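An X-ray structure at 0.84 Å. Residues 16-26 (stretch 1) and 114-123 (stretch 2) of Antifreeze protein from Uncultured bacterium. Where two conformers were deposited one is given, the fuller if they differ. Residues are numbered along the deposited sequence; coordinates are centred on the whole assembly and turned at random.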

ATOM      1  N   THR A  16      -5.719 -10.864 -21.720  1.00 43.11           N
ATOM      2  CA  THR A  16      -6.287  -9.938 -20.742  1.00 36.88           C
ATOM      3  C   THR A  16      -6.165  -8.500 -21.217  1.00 27.76           C
ATOM      4  O   THR A  16      -5.067  -7.939 -21.253  1.00 41.22           O
ATOM      5  CB  THR A  16      -5.577 -10.056 -19.389  1.00 43.43           C
ATOM      6  OG1 THR A  16      -5.626 -11.415 -18.942  1.00 49.11           O
ATOM      7  CG2 THR A  16      -6.235  -9.151 -18.350  1.00 43.39           C
ATOM      8  N   VAL A  17      -7.298  -7.896 -21.560  1.00 19.54           N
ATOM      9  CA  VAL A  17      -7.322  -6.576 -22.174  1.00 13.64           C
ATOM     10  C   VAL A  17      -8.043  -5.600 -21.241  1.00 11.69           C
ATOM     11  O   VAL A  17      -9.222  -5.789 -20.923  1.00 16.57           O
ATOM     12  CB  VAL A  17      -7.974  -6.606 -23.563  1.00 14.35           C
ATOM     13  CG1 VAL A  17      -7.959  -5.244 -24.162  1.00 14.53           C
ATOM     14  CG2 VAL A  17      -7.254  -7.604 -24.485  1.00 19.59           C
ATOM     15  N   ILE A  18      -7.347  -4.542 -20.848  1.00 12.83           N
ATOM     16  CA  ILE A  18      -7.825  -3.568 -19.859  1.00 10.24           C
ATOM     17  C   ILE A  18      -8.453  -2.379 -20.586  1.00  9.47           C
ATOM     18  O   ILE A  18      -7.727  -1.659 -21.292  1.00 10.38           O
ATOM     19  CB  ILE A  18      -6.653  -3.086 -18.980  1.00 10.60           C
ATOM     20  CG1 ILE A  18      -5.964  -4.260 -18.269  1.00 15.94           C
ATOM     21  CG2 ILE A  18      -7.102  -2.018 -17.989  1.00 14.07           C
ATOM     22  CD1 ILE A  18      -6.829  -4.950 -17.248  1.00 19.38           C
ATOM     23  N   PRO A  19      -9.766  -2.111 -20.441  1.00  9.45           N
ATOM     24  CA  PRO A  19     -10.354  -0.943 -21.108  1.00 10.18           C
ATOM     25  C   PRO A  19      -9.969   0.334 -20.371  1.00  7.83           C
ATOM     26  O   PRO A  19      -9.410   0.311 -19.274  1.00  9.27           O
ATOM     27  CB  PRO A  19     -11.862  -1.198 -21.044  1.00 11.06           C
ATOM     28  CG  PRO A  19     -12.031  -1.954 -19.783  1.00 13.94           C
ATOM     29  CD  PRO A  19     -10.784  -2.836 -19.654  1.00 12.80           C
ATOM     30  N   LEU A  20     -10.266   1.467 -21.008  1.00  7.91           N
ATOM     31  CA  LEU A  20      -9.961   2.779 -20.457  1.00  6.95           C
ATOM     32  C   LEU A  20     -11.217   3.366 -19.822  1.00  6.98           C
ATOM     33  O   LEU A  20     -12.220   3.606 -20.501  1.00  8.42           O
ATOM     34  CB  LEU A  20      -9.412   3.699 -21.538  1.00  7.42           C
ATOM     35  CG  LEU A  20      -8.922   5.053 -21.040  1.00  7.43           C
ATOM     36  CD1 LEU A  20      -7.900   4.928 -19.901  1.00  9.16           C
ATOM     37  CD2 LEU A  20      -8.319   5.806 -22.217  1.00  9.19           C
ATOM     38  N   GLN A  21     -11.155   3.594 -18.516  1.00  6.79           N
ATOM     39  CA  GLN A  21     -12.280   4.103 -17.754  1.00  6.66           C
ATOM     40  C   GLN A  21     -12.454   5.605 -17.944  1.00  6.92           C
ATOM     41  O   GLN A  21     -11.503   6.346 -18.191  1.00  7.98           O
ATOM     42  CB  GLN A  21     -12.080   3.784 -16.266  1.00  7.04           C
ATOM     43  CG  GLN A  21     -12.069   2.288 -16.006  1.00  6.51           C
ATOM     44  CD  GLN A  21     -11.823   1.942 -14.554  1.00  6.42           C
ATOM     45  OE1 GLN A  21     -12.409   2.547 -13.659  1.00  6.93           O
ATOM     46  NE2 GLN A  21     -10.987   0.943 -14.317  1.00  6.79           N
ATOM     47  N   THR A  22     -13.710   6.049 -17.806  1.00  9.07           N
ATOM     48  CA  THR A  22     -13.999   7.475 -17.803  0.51  8.56           C
ATOM     49  C   THR A  22     -14.259   8.025 -16.413  1.00  8.38           C
ATOM     50  O   THR A  22     -13.957   9.195 -16.169  1.00 10.80           O
ATOM     51  CB  THR A  22     -15.210   7.811 -18.681  0.51  9.39           C
ATOM     52  OG1 THR A  22     -16.348   7.062 -18.233  0.51  9.40           O
ATOM     53  CG2 THR A  22     -14.914   7.536 -20.142  0.51 13.95           C
ATOM     54  N   THR A  23     -14.788   7.231 -15.487  1.00  7.70           N
ATOM     55  CA  THR A  23     -15.044   7.761 -14.153  1.00  7.89           C
ATOM     56  C   THR A  23     -13.727   8.158 -13.499  1.00  8.05           C
ATOM     57  O   THR A  23     -12.770   7.380 -13.482  1.00  8.39           O
ATOM     58  CB  THR A  23     -15.751   6.714 -13.298  1.00  9.15           C
ATOM     59  OG1 THR A  23     -16.989   6.377 -13.922  1.00  9.76           O
ATOM     60  CG2 THR A  23     -16.001   7.232 -11.892  1.00 11.69           C
ATOM     61  N   VAL A  24     -13.691   9.361 -12.947  1.00  8.73           N
ATOM     62  CA  VAL A  24     -12.518   9.894 -12.276  1.00  8.87           C
ATOM     63  C   VAL A  24     -12.644   9.563 -10.788  1.00  8.93           C
ATOM     64  O   VAL A  24     -13.533  10.076 -10.116  1.00 11.41           O
ATOM     65  CB  VAL A  24     -12.417  11.408 -12.506  1.00 10.46           C
ATOM     66  CG1 VAL A  24     -11.262  12.021 -11.725  1.00 13.62           C
ATOM     67  CG2 VAL A  24     -12.284  11.718 -13.981  1.00 11.67           C
ATOM     68  N   GLN A  25     -11.760   8.711 -10.271  1.00  8.26           N
ATOM     69  CA  GLN A  25     -11.735   8.455  -8.844  1.00  7.99           C
ATOM     70  C   GLN A  25     -11.141   9.651  -8.118  1.00  8.25           C
ATOM     71  O   GLN A  25     -10.142  10.227  -8.559  1.00  9.39           O
ATOM     72  CB  GLN A  25     -10.868   7.233  -8.530  1.00  8.63           C
ATOM     73  CG  GLN A  25     -11.501   5.932  -8.959  1.00  9.90           C
ATOM     74  CD  GLN A  25     -12.849   5.721  -8.322  1.00  9.23           C
ATOM     75  OE1 GLN A  25     -12.995   5.833  -7.112  1.00 11.25           O
ATOM     76  NE2 GLN A  25     -13.855   5.443  -9.143  1.00 10.05           N
ATOM     77  N   THR A  26     -11.771  10.021  -7.007  1.00  8.68           N
ATOM     78  CA  THR A  26     -11.199  11.009  -6.114  1.00  8.70           C
ATOM     79  C   THR A  26     -10.101  10.349  -5.277  1.00  7.79           C
ATOM     80  O   THR A  26     -10.079   9.124  -5.098  1.00  7.79           O
ATOM     81  CB  THR A  26     -12.268  11.571  -5.175  1.00 10.26           C
ATOM     82  OG1 THR A  26     -12.798  10.501  -4.392  1.00 11.28           O
ATOM     83  CG2 THR A  26     -13.387  12.261  -5.950  1.00 15.13           C
ATOM     84  N   GLY A 114       2.946  -8.086 -16.073  1.00  8.12           N
ATOM     85  CA  GLY A 114       2.894  -7.770 -17.483  1.00 10.34           C
ATOM     86  C   GLY A 114       1.803  -6.803 -17.877  1.00  9.65           C
ATOM     87  O   GLY A 114       1.776  -6.363 -19.029  1.00 14.35           O
ATOM     88  N   LEU A 115       0.904  -6.451 -16.970  1.00  8.76           N
ATOM     89  CA  LEU A 115      -0.217  -5.604 -17.331  1.00  9.02           C
ATOM     90  C   LEU A 115       0.083  -4.141 -17.049  1.00  8.29           C
ATOM     91  O   LEU A 115       0.811  -3.795 -16.127  1.00 10.99           O
ATOM     92  CB  LEU A 115      -1.470  -5.978 -16.557  1.00 11.01           C
ATOM     93  CG  LEU A 115      -2.090  -7.306 -16.901  1.00 17.99           C
ATOM     94  CD1 LEU A 115      -3.334  -7.463 -16.048  1.00 21.96           C
ATOM     95  CD2 LEU A 115      -2.431  -7.419 -18.379  1.00 25.51           C
ATOM     96  N   THR A 116      -0.524  -3.292 -17.858  1.00  7.88           N
ATOM     97  CA  THR A 116      -0.633  -1.871 -17.611  1.00  8.04           C
ATOM     98  C   THR A 116      -2.040  -1.552 -17.138  1.00  9.44           C
ATOM     99  O   THR A 116      -3.026  -1.935 -17.759  1.00 14.85           O
ATOM    100  CB  THR A 116      -0.324  -1.063 -18.851  1.00  8.80           C
ATOM    101  OG1 THR A 116       1.082  -1.074 -19.026  1.00 10.28           O
ATOM    102  CG2 THR A 116      -0.799   0.373 -18.676  1.00 13.69           C
ATOM    103  N   LEU A 117      -2.116  -0.862 -16.032  1.00  6.62           N
ATOM    104  CA  LEU A 117      -3.369  -0.380 -15.467  1.00  5.70           C
ATOM    105  C   LEU A 117      -3.431   1.128 -15.661  1.00  5.36           C
ATOM    106  O   LEU A 117      -2.566   1.864 -15.179  1.00  5.93           O
ATOM    107  CB  LEU A 117      -3.477  -0.748 -13.991  1.00  6.60           C
ATOM    108  CG  LEU A 117      -3.378  -2.235 -13.675  1.00  9.46           C
ATOM    109  CD1 LEU A 117      -3.566  -2.473 -12.187  1.00 13.48           C
ATOM    110  CD2 LEU A 117      -4.389  -3.034 -14.488  1.00 13.29           C
ATOM    111  N   THR A 118      -4.463   1.578 -16.357  1.00  5.34           N
ATOM    112  CA  THR A 118      -4.766   2.984 -16.540  1.00  5.30           C
ATOM    113  C   THR A 118      -5.677   3.463 -15.405  1.00  5.05           C
ATOM    114  O   THR A 118      -6.120   2.677 -14.560  1.00  5.38           O
ATOM    115  CB  THR A 118      -5.366   3.172 -17.944  1.00  5.69           C
ATOM    116  OG1 THR A 118      -6.387   2.189 -18.161  1.00  6.23           O
ATOM    117  CG2 THR A 118      -4.296   2.978 -19.021  1.00  7.03           C
ATOM    118  N   PRO A 119      -5.927   4.777 -15.303  1.00  5.30           N
ATOM    119  CA  PRO A 119      -6.590   5.297 -14.096  1.00  5.53           C
ATOM    120  C   PRO A 119      -7.993   4.748 -13.914  1.00  5.35           C
ATOM    121  O   PRO A 119      -8.719   4.489 -14.877  1.00  6.14           O
ATOM    122  CB  PRO A 119      -6.606   6.807 -14.328  1.00  6.05           C
ATOM    123  CG  PRO A 119      -5.387   7.043 -15.196  1.00  6.24           C
ATOM    124  CD  PRO A 119      -5.412   5.874 -16.146  1.00  6.09           C
ATOM    125  N   GLY A 120      -8.392   4.624 -12.654  1.00  5.29           N
ATOM    126  CA  GLY A 120      -9.756   4.247 -12.325  1.00  5.70           C
ATOM    127  C   GLY A 120      -9.819   3.257 -11.187  1.00  5.39           C
ATOM    128  O   GLY A 120      -8.962   3.263 -10.288  1.00  6.20           O
ATOM    129  N   LEU A 121     -10.872   2.443 -11.216  1.00  5.28           N
ATOM    130  CA  LEU A 121     -11.271   1.552 -10.138  1.00  5.47           C
ATOM    131  C   LEU A 121     -11.216   0.118 -10.647  1.00  5.76           C
ATOM    132  O   LEU A 121     -11.781  -0.195 -11.712  1.00  6.03           O
ATOM    133  CB  LEU A 121     -12.702   1.897  -9.710  1.00  6.38           C
ATOM    134  CG  LEU A 121     -13.278   1.077  -8.551  1.00  7.07           C
ATOM    135  CD1 LEU A 121     -12.461   1.221  -7.283  1.00  9.02           C
ATOM    136  CD2 LEU A 121     -14.721   1.491  -8.312  1.00  9.49           C
ATOM    137  N   TYR A 122     -10.568  -0.743  -9.867  1.00  5.83           N
ATOM    138  CA  TYR A 122     -10.376  -2.146 -10.190  1.00  6.07           C
ATOM    139  C   TYR A 122     -10.851  -2.987  -9.022  1.00  5.91           C
ATOM    140  O   TYR A 122     -10.629  -2.617  -7.861  1.00  6.90           O
ATOM    141  CB  TYR A 122      -8.899  -2.439 -10.431  1.00  5.74           C
ATOM    142  CG  TYR A 122      -8.350  -1.721 -11.639  1.00  5.81           C
ATOM    143  CD1 TYR A 122      -7.822  -0.428 -11.547  1.00  5.73           C
ATOM    144  CD2 TYR A 122      -8.395  -2.317 -12.888  1.00  6.07           C
ATOM    145  CE1 TYR A 122      -7.335   0.231 -12.660  1.00  5.69           C
ATOM    146  CE2 TYR A 122      -7.913  -1.674 -14.009  1.00  6.24           C
ATOM    147  CZ  TYR A 122      -7.370  -0.402 -13.893  1.00  5.65           C
ATOM    148  OH  TYR A 122      -6.889   0.191 -15.029  1.00  6.07           O
ATOM    149  N   LYS A 123     -11.452  -4.135  -9.331  1.00  5.96           N
ATOM    150  CA  LYS A 123     -11.938  -5.043  -8.303  1.00  6.42           C
ATOM    151  C   LYS A 123     -11.507  -6.472  -8.603  1.00  6.34           C
ATOM    152  O   LYS A 123     -11.799  -7.012  -9.678  1.00  7.30           O
ATOM    153  CB  LYS A 123     -13.459  -4.990  -8.202  1.00  8.17           C
ATOM    154  CG  LYS A 123     -14.031  -5.922  -7.165  1.00 11.96           C
ATOM    155  CD  LYS A 123     -15.536  -5.762  -7.053  1.00 15.56           C
ATOM    156  CE  LYS A 123     -16.076  -6.476  -5.824  1.00 23.31           C
ATOM    157  NZ  LYS A 123     -15.454  -5.968  -4.558  1.00 37.48           N
TER
HETATM  158  O   HOH W   1      -9.208   0.271 -16.580  1.00  7.21           O
HETATM  159  O   HOH W   2      -8.727   2.920 -17.040  1.00  6.73           O
HETATM  160  O   HOH W   3      -9.131   6.567 -16.781  1.00 11.73           O

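Residues 16–26 form an extended segment without regular secondary structure that runs alongside residues 114–123 in the same direction, Thr16 lying nearest Leu115 and Gln25 nearest Gly120. The CA–CA separations are 8.2 Å between Thr16 and Leu115 and 5.8 Å between Gln25 and Gly120. No hydrogen bond joins the two backbones directly; the polar connections run through the Gln21 side chain and water.

Gln21 is the centre of the polar contact. Its side-chain amide reaches the strand and binds both main-chain polar groups of Leu121: Leu121 N donates to Gln21 OE1 (2.9 Å, nearly linear at 176°), and Gln21 NE2 donates to Leu121 O (3.0 Å, 141°). One amide thus satisfies a donor and an acceptor on the same residue. The approach depends on Gly120, since a CB there would clash with Gln21 OE1, and the backbone angles of Gly120 by themselves call for glycine. Gln21 NE2 also lies over one face of the Tyr122 ring, 3.9 Å from Tyr122 CZ.

Three waters bridge the two stretches. Water 1 accepts from Gln21 NE2 (3.0 Å) and donates to Pro19 O (2.7 Å) and Tyr122 OH (2.8 Å); Tyr122 OH in turn donates to Thr118 O (2.6 Å). Water 2 accepts from Gln21 N (2.9 Å), donates to Pro119 O (2.7 Å) and hydrogen-bonds Thr118 OG1 (2.7 Å). Water 3 donates to both Gln21 O and Pro119 O, each at 2.8 Å, so Pro119 O receives two water hydrogens.

The apolar part of the contact gathers round Ile18. Ile18 CD1 packs against Leu117 CD2 (4.2 Å) and, more loosely, Leu115 CD1 (4.5 Å), while Ile18 CG2 meets the edge of the Tyr122 ring, 4.1 Å from Tyr122 CE2. At the other end, Gln25 OE1 is hydrogen-bonded elsewhere in the structure.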